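Local coordinates for protein WYL1 (Ruminococcus sp., PDB 6OAW) that probably acts as a WYL-domain accessory protein that modulates the RNA-targeting Type VI-D CRISPR-Cas system, at residues B[206-211]-B[218-223]; B[222-227]-B[240-245]. One frame throughout, in Å; residues are numbered along the deposited sequence.

Contact 1. Residues B[206-211]-B[218-223]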
ATOM      1  N   PHE B 206      13.557 -23.215  25.007  1.00 68.49           N
ATOM      2  CA  PHE B 206      12.177 -22.806  24.659  1.00 65.37           C
ATOM      3  C   PHE B 206      11.841 -21.576  25.498  1.00 64.91           C
ATOM      4  O   PHE B 206      12.542 -21.353  26.505  1.00 66.68           O
ATOM      5  CB  PHE B 206      11.187 -23.947  24.922  1.00 65.66           C
ATOM      6  CG  PHE B 206      10.949 -24.264  26.381  1.00 68.47           C
ATOM      7  CD1 PHE B 206      11.755 -25.162  27.064  1.00 71.77           C
ATOM      8  CD2 PHE B 206       9.892 -23.679  27.063  1.00 68.18           C
ATOM      9  CE1 PHE B 206      11.520 -25.451  28.398  1.00 74.94           C
ATOM     10  CE2 PHE B 206       9.660 -23.953  28.399  1.00 71.33           C
ATOM     11  CZ  PHE B 206      10.474 -24.845  29.061  1.00 74.99           C
ATOM     12  N   ILE B 207      10.825 -20.810  25.083  1.00 62.70           N
ATOM     13  CA  ILE B 207      10.114 -19.820  25.947  1.00 63.92           C
ATOM     14  C   ILE B 207       8.674 -20.298  26.175  1.00 65.09           C
ATOM     15  O   ILE B 207       8.072 -20.930  25.258  1.00 62.90           O
ATOM     16  CB  ILE B 207      10.122 -18.393  25.362  1.00 60.89           C
ATOM     17  CG1 ILE B 207       9.325 -18.302  24.056  1.00 57.42           C
ATOM     18  CG2 ILE B 207      11.543 -17.884  25.217  1.00 61.60           C
ATOM     19  CD1 ILE B 207       9.362 -16.948  23.397  1.00 55.25           C
ATOM     20  N   TYR B 208       8.141 -19.979  27.354  1.00 68.16           N
ATOM     21  CA  TYR B 208       6.700 -20.046  27.664  1.00 68.86           C
ATOM     22  C   TYR B 208       6.079 -18.821  27.010  1.00 68.47           C
ATOM     23  O   TYR B 208       6.759 -17.767  26.952  1.00 71.56           O
ATOM     24  CB  TYR B 208       6.461 -20.077  29.176  1.00 73.13           C
ATOM     25  CG  TYR B 208       6.742 -21.385  29.887  1.00 75.45           C
ATOM     26  CD1 TYR B 208       5.879 -22.469  29.765  1.00 75.38           C
ATOM     27  CD2 TYR B 208       7.845 -21.540  30.716  1.00 78.31           C
ATOM     28  CE1 TYR B 208       6.109 -23.669  30.427  1.00 77.23           C
ATOM     29  CE2 TYR B 208       8.090 -22.735  31.383  1.00 80.69           C
ATOM     30  CZ  TYR B 208       7.219 -23.805  31.244  1.00 80.23           C
ATOM     31  OH  TYR B 208       7.468 -24.977  31.912  1.00 82.63           O
ATOM     32  N   ALA B 209       4.859 -18.944  26.490  1.00 67.41           N
ATOM     33  CA  ALA B 209       4.081 -17.791  25.981  1.00 64.67           C
ATOM     34  C   ALA B 209       2.586 -18.056  26.133  1.00 64.07           C
ATOM     35  O   ALA B 209       2.186 -19.218  26.235  1.00 63.66           O
ATOM     36  CB  ALA B 209       4.440 -17.511  24.550  1.00 63.11           C
ATOM     37  N   TYR B 210       1.801 -16.985  26.170  1.00 63.02           N
ATOM     38  CA  TYR B 210       0.326 -17.057  26.246  1.00 62.38           C
ATOM     39  C   TYR B 210      -0.199 -16.865  24.824  1.00 57.00           C
ATOM     40  O   TYR B 210       0.283 -15.973  24.141  1.00 55.52           O
ATOM     41  CB  TYR B 210      -0.185 -16.072  27.303  1.00 65.72           C
ATOM     42  CG  TYR B 210       0.037 -16.519  28.730  1.00 70.90           C
ATOM     43  CD1 TYR B 210       1.309 -16.557  29.288  1.00 72.61           C
ATOM     44  CD2 TYR B 210      -1.022 -16.934  29.521  1.00 74.15           C
ATOM     45  CE1 TYR B 210       1.517 -16.964  30.597  1.00 75.74           C
ATOM     46  CE2 TYR B 210      -0.830 -17.354  30.828  1.00 77.96           C
ATOM     47  CZ  TYR B 210       0.443 -17.378  31.365  1.00 78.73           C
ATOM     48  OH  TYR B 210       0.606 -17.795  32.655  1.00 81.76           O
ATOM     49  N   SER B 211      -1.114 -17.736  24.400  1.00 55.77           N
ATOM     50  CA  SER B 211      -1.704 -17.800  23.044  1.00 52.97           C
ATOM     51  C   SER B 211      -3.226 -17.830  23.132  1.00 54.41           C
ATOM     52  O   SER B 211      -3.759 -18.678  23.859  1.00 56.53           O
ATOM     53  CB  SER B 211      -1.221 -19.010  22.301  1.00 52.80           C
ATOM     54  OG  SER B 211      -1.872 -19.112  21.041  1.00 51.58           O
ATOM     55  N   LYS B 218      -6.700 -17.515  26.745  1.00 75.52           N
ATOM     56  CA  LYS B 218      -5.224 -17.623  26.753  1.00 73.91           C
ATOM     57  C   LYS B 218      -4.793 -18.983  27.315  1.00 73.81           C
ATOM     58  O   LYS B 218      -5.230 -19.327  28.418  1.00 77.76           O
ATOM     59  CB  LYS B 218      -4.643 -16.455  27.558  1.00 76.46           C
ATOM     60  CG  LYS B 218      -4.949 -15.085  26.967  1.00 75.64           C
ATOM     61  CD  LYS B 218      -4.141 -13.944  27.517  1.00 76.87           C
ATOM     62  CE  LYS B 218      -4.074 -12.820  26.504  1.00 76.27           C
ATOM     63  NZ  LYS B 218      -3.677 -11.541  27.128  1.00 78.94           N
ATOM     64  N   ARG B 219      -3.949 -19.701  26.560  1.00 72.04           N
ATOM     65  CA  ARG B 219      -3.211 -20.938  26.958  1.00 71.64           C
ATOM     66  C   ARG B 219      -1.723 -20.594  27.158  1.00 70.01           C
ATOM     67  O   ARG B 219      -1.127 -20.022  26.222  1.00 66.79           O
ATOM     68  CB  ARG B 219      -3.325 -22.016  25.869  1.00 69.98           C
ATOM     69  CG  ARG B 219      -4.614 -22.831  25.861  1.00 71.43           C
ATOM     70  CD  ARG B 219      -4.743 -23.637  24.573  1.00 69.18           C
ATOM     71  NE  ARG B 219      -5.997 -24.373  24.475  1.00 71.23           N
ATOM     72  CZ  ARG B 219      -6.420 -25.042  23.398  1.00 69.62           C
ATOM     73  NH1 ARG B 219      -7.578 -25.681  23.428  1.00 71.87           N
ATOM     74  NH2 ARG B 219      -5.690 -25.081  22.299  1.00 66.71           N
ATOM     75  N   ARG B 220      -1.129 -20.953  28.305  1.00 71.31           N
ATOM     76  CA  ARG B 220       0.342 -20.936  28.507  1.00 71.52           C
ATOM     77  C   ARG B 220       0.934 -22.154  27.795  1.00 70.02           C
ATOM     78  O   ARG B 220       0.680 -23.286  28.248  1.00 72.88           O
ATOM     79  CB  ARG B 220       0.704 -20.931  29.997  1.00 76.60           C
ATOM     80  CG  ARG B 220       2.204 -20.888  30.281  1.00 78.48           C
ATOM     81  CD  ARG B 220       2.624 -19.994  31.447  1.00 81.65           C
ATOM     82  NE  ARG B 220       3.610 -20.563  32.378  1.00 85.45           N
ATOM     83  CZ  ARG B 220       4.797 -20.028  32.689  1.00 86.75           C
ATOM     84  NH1 ARG B 220       5.202 -18.882  32.154  1.00 85.54           N
ATOM     85  NH2 ARG B 220       5.566 -20.634  33.575  1.00 88.48           N
ATOM     86  N   ILE B 221       1.684 -21.915  26.714  1.00 66.91           N
ATOM     87  CA  ILE B 221       2.318 -22.955  25.850  1.00 64.55           C
ATOM     88  C   ILE B 221       3.832 -22.731  25.848  1.00 64.84           C
ATOM     89  O   ILE B 221       4.291 -21.696  26.379  1.00 65.08           O
ATOM     90  CB  ILE B 221       1.723 -22.931  24.432  1.00 60.76           C
ATOM     91  CG1 ILE B 221       2.037 -21.638  23.681  1.00 58.39           C
ATOM     92  CG2 ILE B 221       0.229 -23.182  24.488  1.00 61.54           C
ATOM     93  CD1 ILE B 221       1.657 -21.684  22.208  1.00 55.88           C
ATOM     94  N   ARG B 222       4.568 -23.686  25.281  1.00 64.52           N
ATOM     95  CA  ARG B 222       6.038 -23.625  25.102  1.00 64.49           C
ATOM     96  C   ARG B 222       6.326 -23.473  23.610  1.00 61.88           C
ATOM     97  O   ARG B 222       5.747 -24.237  22.809  1.00 61.53           O
ATOM     98  CB  ARG B 222       6.690 -24.859  25.721  1.00 67.15           C
ATOM     99  CG  ARG B 222       6.527 -24.924  27.233  1.00 70.92           C
ATOM    100  CD  ARG B 222       7.300 -26.069  27.850  1.00 73.53           C
ATOM    101  NE  ARG B 222       6.660 -27.323  27.498  1.00 74.04           N
ATOM    102  CZ  ARG B 222       7.275 -28.503  27.437  1.00 76.53           C
ATOM    103  NH1 ARG B 222       8.571 -28.607  27.681  1.00 77.81           N
ATOM    104  NH2 ARG B 222       6.586 -29.581  27.110  1.00 77.04           N
ATOM    105  N   LEU B 223       7.138 -22.471  23.258  1.00 60.64           N
ATOM    106  CA  LEU B 223       7.550 -22.178  21.865  1.00 57.33           C
ATOM    107  C   LEU B 223       9.056 -22.337  21.742  1.00 57.20           C
ATOM    108  O   LEU B 223       9.771 -21.871  22.630  1.00 58.10           O
ATOM    109  CB  LEU B 223       7.188 -20.741  21.510  1.00 56.39           C
ATOM    110  CG  LEU B 223       5.712 -20.380  21.610  1.00 55.99           C
ATOM    111  CD1 LEU B 223       5.534 -18.906  21.305  1.00 54.65           C
ATOM    112  CD2 LEU B 223       4.877 -21.230  20.666  1.00 55.06           C
TER
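Leu223 N donates to Ile207 O at 2.7 Å, almost straight at 178°, the shortest of six backbone hydrogen bonds that zip the antiparallel hairpin of 206-211 and 218-223. Ile207, Ala209 and Ser211 bond in both directions with Leu223, Ile221 and Arg219. At the intervening non-hydrogen-bonded pairs, Tyr208 with Arg222 and Tyr210 with Arg220, aromatic and arginine side chains share one face. Arg220 starts with CG anti to its backbone N (chi1 -179°), and its chain then bends. CB lies over a face of Tyr210, 4.0 Å from the ring centroid, a CH-pi contact. The guanidinium lies flat on Tyr208 as a cation-pi stack, with centres 4.0 Å apart and planes only 12° off parallel; its own centre lies over Tyr208 CG, shifted from the ring middle. Phe206 CE2 sits over the opposite face of Tyr208, which is thus held between arginine and phenylalanine. The aliphatic part of Arg222 touches both rings: CG is 3.5 Å from Tyr208 CE1, while CD rests over a face of Phe206. On the reverse face, Ala209 CB touches Leu223 CD1 at 3.7 Å and Ser211 CB meets Ile221 CD1 at 3.9 Å. Tyr257 of strand 253-258 packs on Ser211, Ile221 and Leu223 of this face, and Leu262 on Ser211 and Leu223, while Arg222 reaches Glu275 of helix 273-279 through NH1. Strand 206-211 turns its outer edge to Ser263, Ser266 and Glu269, and strand 219-230 passes its far edge to strand 237-243, consistent with the antiparallel sheet of a WYL domain.

Contact 2. Residues B[222-227]-B[240-245]; sequences RLIPYR and VCLSDE
Arg222 and Asp244 meet where strand 237-243 of a beta hairpin ends, and Val240 marks a classic beta bulge further along the same pair of antiparallel strands. Asp244 CG lies between its own backbone N and carbonyl carbon (chi1 76°), which brings the carboxylate back to Arg222. OD1 accepts from Arg222 N at 3.1 Å, nearly straight at 173°, the donor lying above the carboxylate plane. OD2 takes Arg222 NE in a salt bridge of 2.8 Å, with NH2 of the same guanidinium adding a weak bond; the two side chains cross at about a right angle. Both carboxylate oxygens thus serve one residue, whose backbone O also accepts from Asp244 N. An alanine in place of Asp244 removes both acceptors of Arg222 N and NE, and would probably let the guanidinium, still drawn by Glu275, turn more easily. Between the two ends, Ile224 and Leu242 exchange both backbone bonds and pack CB to CB at 4.1 Å. At the bulge Val240 O is gripped twice, by Tyr226 N at 2.9 Å and by Arg227 N at 3.1 Å, so that two residues face one and the register slips by one. Val240 N returns a bond to Arg227 O. Helix 287-298 covers this end, with Leu296 against Val240 and Val293 against Tyr226. At the end of the strand, Ser243 OG accepts from Glu245 N at 3.1 Å in an ST turn and also bonds Tyr257 OH.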
ATOM      1  N   ARG B 222       4.568 -23.686  25.281  1.00 64.52           N
ATOM      2  CA  ARG B 222       6.038 -23.625  25.102  1.00 64.49           C
ATOM      3  C   ARG B 222       6.326 -23.473  23.610  1.00 61.88           C
ATOM      4  O   ARG B 222       5.747 -24.237  22.809  1.00 61.53           O
ATOM      5  CB  ARG B 222       6.690 -24.859  25.721  1.00 67.15           C
ATOM      6  CG  ARG B 222       6.527 -24.924  27.233  1.00 70.92           C
ATOM      7  CD  ARG B 222       7.300 -26.069  27.850  1.00 73.53           C
ATOM      8  NE  ARG B 222       6.660 -27.323  27.498  1.00 74.04           N
ATOM      9  CZ  ARG B 222       7.275 -28.503  27.437  1.00 76.53           C
ATOM     10  NH1 ARG B 222       8.571 -28.607  27.681  1.00 77.81           N
ATOM     11  NH2 ARG B 222       6.586 -29.581  27.110  1.00 77.04           N
ATOM     12  N   LEU B 223       7.138 -22.471  23.258  1.00 60.64           N
ATOM     13  CA  LEU B 223       7.550 -22.178  21.865  1.00 57.33           C
ATOM     14  C   LEU B 223       9.056 -22.337  21.742  1.00 57.20           C
ATOM     15  O   LEU B 223       9.771 -21.871  22.630  1.00 58.10           O
ATOM     16  CB  LEU B 223       7.188 -20.741  21.510  1.00 56.39           C
ATOM     17  CG  LEU B 223       5.712 -20.380  21.610  1.00 55.99           C
ATOM     18  CD1 LEU B 223       5.534 -18.906  21.305  1.00 54.65           C
ATOM     19  CD2 LEU B 223       4.877 -21.230  20.666  1.00 55.06           C
ATOM     20  N   ILE B 224       9.496 -22.927  20.633  1.00 57.25           N
ATOM     21  CA  ILE B 224      10.899 -22.868  20.138  1.00 58.23           C
ATOM     22  C   ILE B 224      10.859 -22.028  18.869  1.00 56.25           C
ATOM     23  O   ILE B 224      10.494 -22.538  17.813  1.00 56.06           O
ATOM     24  CB  ILE B 224      11.485 -24.274  19.900  1.00 60.08           C
ATOM     25  CG1 ILE B 224      11.301 -25.193  21.116  1.00 61.91           C
ATOM     26  CG2 ILE B 224      12.956 -24.145  19.508  1.00 61.77           C
ATOM     27  CD1 ILE B 224      11.669 -26.636  20.865  1.00 63.29           C
ATOM     28  N   PRO B 225      11.126 -20.707  18.951  1.00 55.49           N
ATOM     29  CA  PRO B 225      11.004 -19.819  17.797  1.00 53.06           C
ATOM     30  C   PRO B 225      11.925 -20.245  16.652  1.00 52.13           C
ATOM     31  O   PRO B 225      13.004 -20.708  16.932  1.00 54.09           O
ATOM     32  CB  PRO B 225      11.467 -18.453  18.324  1.00 53.96           C
ATOM     33  CG  PRO B 225      11.262 -18.549  19.818  1.00 55.91           C
ATOM     34  CD  PRO B 225      11.576 -19.992  20.154  1.00 57.37           C
ATOM     35  N   TYR B 226      11.494 -20.063  15.408  1.00 50.72           N
ATOM     36  CA  TYR B 226      12.334 -20.297  14.208  1.00 52.86           C
ATOM     37  C   TYR B 226      12.544 -18.979  13.449  1.00 52.97           C
ATOM     38  O   TYR B 226      13.671 -18.523  13.312  1.00 55.18           O
ATOM     39  CB  TYR B 226      11.734 -21.392  13.326  1.00 52.14           C
ATOM     40  CG  TYR B 226      12.674 -21.780  12.221  1.00 52.49           C
ATOM     41  CD1 TYR B 226      13.675 -22.718  12.409  1.00 55.10           C
ATOM     42  CD2 TYR B 226      12.617 -21.114  11.013  1.00 51.95           C
ATOM     43  CE1 TYR B 226      14.577 -23.015  11.400  1.00 56.96           C
ATOM     44  CE2 TYR B 226      13.496 -21.407   9.987  1.00 54.59           C
ATOM     45  CZ  TYR B 226      14.486 -22.350  10.189  1.00 56.45           C
ATOM     46  OH  TYR B 226      15.319 -22.630   9.163  1.00 59.74           O
ATOM     47  N   ARG B 227      11.472 -18.366  12.964  1.00 53.05           N
ATOM     48  CA  ARG B 227      11.583 -17.076  12.234  1.00 52.42           C
ATOM     49  C   ARG B 227      10.219 -16.396  12.222  1.00 48.88           C
ATOM     50  O   ARG B 227       9.196 -17.117  12.151  1.00 48.80           O
ATOM     51  CB  ARG B 227      12.104 -17.302  10.814  1.00 53.93           C
ATOM     52  CG  ARG B 227      12.551 -16.023  10.111  1.00 56.58           C
ATOM     53  CD  ARG B 227      12.810 -16.226   8.618  1.00 59.55           C
ATOM     54  NE  ARG B 227      13.892 -17.178   8.386  1.00 65.20           N
ATOM     55  CZ  ARG B 227      14.061 -17.908   7.273  1.00 68.59           C
ATOM     56  NH1 ARG B 227      13.230 -17.804   6.247  1.00 69.63           N
ATOM     57  NH2 ARG B 227      15.073 -18.748   7.202  1.00 70.23           N
ATOM     58  N   VAL B 240       6.836 -18.455  12.940  1.00 44.74           N
ATOM     59  CA  VAL B 240       7.018 -19.887  12.593  1.00 45.63           C
ATOM     60  C   VAL B 240       7.931 -20.494  13.653  1.00 47.33           C
ATOM     61  O   VAL B 240       8.953 -19.900  13.965  1.00 48.20           O
ATOM     62  CB  VAL B 240       7.548 -20.090  11.164  1.00 45.92           C
ATOM     63  CG1 VAL B 240       7.735 -21.567  10.864  1.00 47.44           C
ATOM     64  CG2 VAL B 240       6.625 -19.469  10.131  1.00 44.38           C
ATOM     65  N   CYS B 241       7.526 -21.607  14.250  1.00 50.01           N
ATOM     66  CA  CYS B 241       8.191 -22.156  15.462  1.00 51.74           C
ATOM     67  C   CYS B 241       7.854 -23.636  15.641  1.00 52.18           C
ATOM     68  O   CYS B 241       7.039 -24.144  14.875  1.00 50.78           O
ATOM     69  CB  CYS B 241       7.733 -21.383  16.689  1.00 51.61           C
ATOM     70  SG  CYS B 241       5.949 -21.515  16.953  1.00 51.86           S
ATOM     71  N   LEU B 242       8.432 -24.279  16.654  1.00 53.67           N
ATOM     72  CA  LEU B 242       7.865 -25.533  17.218  1.00 55.35           C
ATOM     73  C   LEU B 242       7.064 -25.155  18.462  1.00 54.96           C
ATOM     74  O   LEU B 242       7.522 -24.251  19.192  1.00 54.70           O
ATOM     75  CB  LEU B 242       8.960 -26.542  17.558  1.00 57.78           C
ATOM     76  CG  LEU B 242      10.022 -26.761  16.483  1.00 58.63           C
ATOM     77  CD1 LEU B 242      10.868 -27.977  16.816  1.00 61.62           C
ATOM     78  CD2 LEU B 242       9.398 -26.914  15.101  1.00 57.66           C
ATOM     79  N   SER B 243       5.907 -25.795  18.654  1.00 54.89           N
ATOM     80  CA  SER B 243       5.003 -25.555  19.803  1.00 55.77           C
ATOM     81  C   SER B 243       4.495 -26.884  20.371  1.00 58.02           C
ATOM     82  O   SER B 243       4.412 -27.868  19.609  1.00 57.58           O
ATOM     83  CB  SER B 243       3.887 -24.681  19.391  1.00 53.98           C
ATOM     84  OG  SER B 243       2.889 -24.636  20.400  1.00 53.88           O
ATOM     85  N   ASP B 244       4.182 -26.898  21.669  1.00 59.77           N
ATOM     86  CA  ASP B 244       3.647 -28.083  22.387  1.00 62.90           C
ATOM     87  C   ASP B 244       2.129 -27.927  22.553  1.00 62.29           C
ATOM     88  O   ASP B 244       1.537 -28.707  23.291  1.00 66.18           O
ATOM     89  CB  ASP B 244       4.375 -28.262  23.722  1.00 65.40           C
ATOM     90  CG  ASP B 244       3.934 -27.274  24.793  1.00 66.27           C
ATOM     91  OD1 ASP B 244       3.152 -26.362  24.457  1.00 63.37           O
ATOM     92  OD2 ASP B 244       4.333 -27.449  25.965  1.00 68.50           O
ATOM     93  N   GLU B 245       1.504 -26.961  21.883  1.00 59.71           N
ATOM     94  CA  GLU B 245       0.064 -26.671  22.075  1.00 59.14           C
ATOM     95  C   GLU B 245      -0.762 -27.853  21.555  1.00 58.85           C
ATOM     96  O   GLU B 245      -1.674 -28.282  22.287  1.00 59.57           O
ATOM     97  CB  GLU B 245      -0.348 -25.366  21.398  1.00 56.53           C
ATOM     98  CG  GLU B 245      -1.751 -24.929  21.778  1.00 58.23           C
ATOM     99  CD  GLU B 245      -2.209 -23.611  21.177  1.00 56.40           C
ATOM    100  OE1 GLU B 245      -1.421 -22.996  20.438  1.00 53.89           O
ATOM    101  OE2 GLU B 245      -3.361 -23.218  21.458  1.00 56.90           O
TER

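Contacts 1 and 2 lie on the two edges of strand 219-230, which runs between strands 205-211 and 237-243 in one antiparallel meander; their centres are 9 Å apart. Arg222 and Leu223 belong to both. Leu223 is in a hydrogen-bonded pair in contact 1 and a non-hydrogen-bonded one in contact 2, because its N-H and C=O point to one neighbour strand only. Side chains also join the contacts directly: Arg219 NH2 forms a salt bridge with Glu245 OE2 at 3.1 Å, and Ile221 CD1 packs 3.7 Å from Ser243 OG. Tyr257 of strand 253-258 touches both contacts, packing on Ile221 of contact 1 and bonding through OH to Glu245 OE1 of contact 2.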